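Long-range contact in protein PES4 (Saccharomyces cerevisiae S288C, PDB 6EZ7), which probably binds RNA, including poly(A), poly(U) and mRNA 3'-UTRs, this chain being its third RNA recognition motif: residues P27-Y32 with F45-N50. Sequence-based numbering, arbitrary orientation.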
# COMPACT_ATOMS: atom_id res chain seq x y z
N PRO A 27 9.22 -6.45 6.95
CA PRO A 27 8.30 -6.34 8.09
C PRO A 27 7.45 -5.08 8.03
O PRO A 27 7.97 -3.99 7.82
CB PRO A 27 9.24 -6.30 9.30
CG PRO A 27 10.54 -6.84 8.81
CD PRO A 27 10.63 -6.43 7.38
N ILE A 28 6.14 -5.23 8.23
CA ILE A 28 5.24 -4.09 8.22
C ILE A 28 5.02 -3.54 9.62
O ILE A 28 4.68 -4.28 10.55
CB ILE A 28 3.88 -4.47 7.60
CG1 ILE A 28 4.05 -4.72 6.10
CG2 ILE A 28 2.87 -3.36 7.83
CD1 ILE A 28 2.81 -5.29 5.43
N LYS A 29 5.22 -2.23 9.78
CA LYS A 29 5.05 -1.58 11.07
C LYS A 29 3.57 -1.34 11.37
O LYS A 29 3.09 -1.66 12.46
CB LYS A 29 5.81 -0.25 11.10
CG LYS A 29 6.01 0.32 12.49
CD LYS A 29 6.86 1.58 12.46
CE LYS A 29 6.02 2.83 12.66
NZ LYS A 29 6.82 3.95 13.22
N SER A 30 2.85 -0.78 10.40
CA SER A 30 1.44 -0.49 10.58
C SER A 30 0.69 -0.47 9.25
O SER A 30 1.28 -0.21 8.20
CB SER A 30 1.25 0.84 11.31
OG SER A 30 1.82 1.91 10.57
N ILE A 31 -0.61 -0.75 9.32
CA ILE A 31 -1.48 -0.75 8.15
C ILE A 31 -2.78 -0.02 8.44
O ILE A 31 -3.40 -0.23 9.49
CB ILE A 31 -1.85 -2.17 7.69
CG1 ILE A 31 -0.61 -2.99 7.37
CG2 ILE A 31 -2.78 -2.13 6.48
CD1 ILE A 31 -0.94 -4.33 6.76
N TYR A 32 -3.19 0.84 7.52
CA TYR A 32 -4.56 1.31 7.53
C TYR A 32 -5.24 0.83 6.25
O TYR A 32 -4.71 1.01 5.16
CB TYR A 32 -4.65 2.84 7.63
CG TYR A 32 -6.06 3.33 7.46
CD1 TYR A 32 -6.99 3.18 8.49
CD2 TYR A 32 -6.49 3.91 6.28
CE1 TYR A 32 -8.29 3.61 8.35
CE2 TYR A 32 -7.80 4.35 6.13
CZ TYR A 32 -8.69 4.19 7.17
OH TYR A 32 -9.99 4.62 7.03
N PHE A 45 -2.85 2.40 3.53
CA PHE A 45 -1.67 3.16 3.92
C PHE A 45 -0.79 2.23 4.74
O PHE A 45 -1.17 1.80 5.83
CB PHE A 45 -2.09 4.40 4.72
CG PHE A 45 -0.94 5.24 5.19
CD1 PHE A 45 -0.13 5.91 4.29
CD2 PHE A 45 -0.69 5.39 6.55
CE1 PHE A 45 0.92 6.70 4.74
CE2 PHE A 45 0.35 6.17 7.00
CZ PHE A 45 1.16 6.83 6.09
N VAL A 46 0.37 1.89 4.19
CA VAL A 46 1.25 0.90 4.80
C VAL A 46 2.57 1.52 5.20
O VAL A 46 3.23 2.18 4.39
CB VAL A 46 1.50 -0.29 3.86
CG1 VAL A 46 2.50 -1.26 4.48
CG2 VAL A 46 0.20 -0.99 3.55
N THR A 47 2.96 1.29 6.45
CA THR A 47 4.23 1.78 6.95
C THR A 47 5.16 0.62 7.27
O THR A 47 4.81 -0.29 8.02
CB THR A 47 4.04 2.65 8.20
OG1 THR A 47 3.24 3.79 7.86
CG2 THR A 47 5.39 3.14 8.70
N TYR A 48 6.35 0.64 6.67
CA TYR A 48 7.34 -0.40 6.89
C TYR A 48 8.27 -0.05 8.05
O TYR A 48 8.53 1.13 8.32
CB TYR A 48 8.15 -0.63 5.62
CG TYR A 48 7.37 -1.40 4.58
CD1 TYR A 48 7.34 -2.79 4.60
CD2 TYR A 48 6.65 -0.74 3.59
CE1 TYR A 48 6.62 -3.50 3.66
CE2 TYR A 48 5.93 -1.45 2.64
CZ TYR A 48 5.92 -2.83 2.68
OH TYR A 48 5.21 -3.54 1.75
N LYS A 49 8.77 -1.07 8.73
CA LYS A 49 9.76 -0.86 9.78
C LYS A 49 11.05 -0.34 9.17
O LYS A 49 11.65 0.62 9.67
CB LYS A 49 10.02 -2.15 10.56
CG LYS A 49 8.79 -2.68 11.29
CD LYS A 49 9.15 -3.75 12.31
CE LYS A 49 7.93 -4.18 13.11
NZ LYS A 49 8.21 -5.37 13.96
N ASN A 50 11.47 -0.97 8.07
CA ASN A 50 12.69 -0.57 7.38
C ASN A 50 12.37 0.24 6.13
O ASN A 50 11.62 -0.20 5.26
CB ASN A 50 13.51 -1.81 7.01
CG ASN A 50 13.88 -2.65 8.22
OD1 ASN A 50 14.40 -2.13 9.21
ND2 ASN A 50 13.60 -3.94 8.15
O HOH W 1 10.37 -3.24 6.86
O HOH W 2 0.13 2.66 8.09
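Opposite T47, K29 and S30 form a classic beta bulge that shifts by one residue the antiparallel register of edge strand 28-33 with strand 42-48, in the sheet of the beta-alpha-beta-beta-alpha-beta RNA recognition motif. T47 O is gripped by two amides: K29 N, 2.7 Å away and in the carbonyl plane but with a bent N-H...O angle of 136°, and the straighter S30 N at 3.1 Å. T47 N returns a nearly linear bond to S30 O (179°). Y32 and F45 exchange both amide bonds, and K49 N reaches P27 O at 3.2 Å. Water 1 donates to P27 O and accepts from N50 N, extending the link beyond the strands. On the helix-facing side, V46 meets I28 CG2 with CG1 and I31 CG2 with CG2, while I28 CG1 lies obliquely against Y48 CE1 at 3.7 Å; Y48 OH is satisfied by F22 O at the end of helix 15-22. On the other face, T47 OG1, anti to its carbonyl carbon (chi1 -61°), hydrogen-bonds S3 OG. Beside it, water 2 donates to F45 O at 2.7 Å. It also bonds S30 OG, and T47 OG1 weakly, at 3.3 Å.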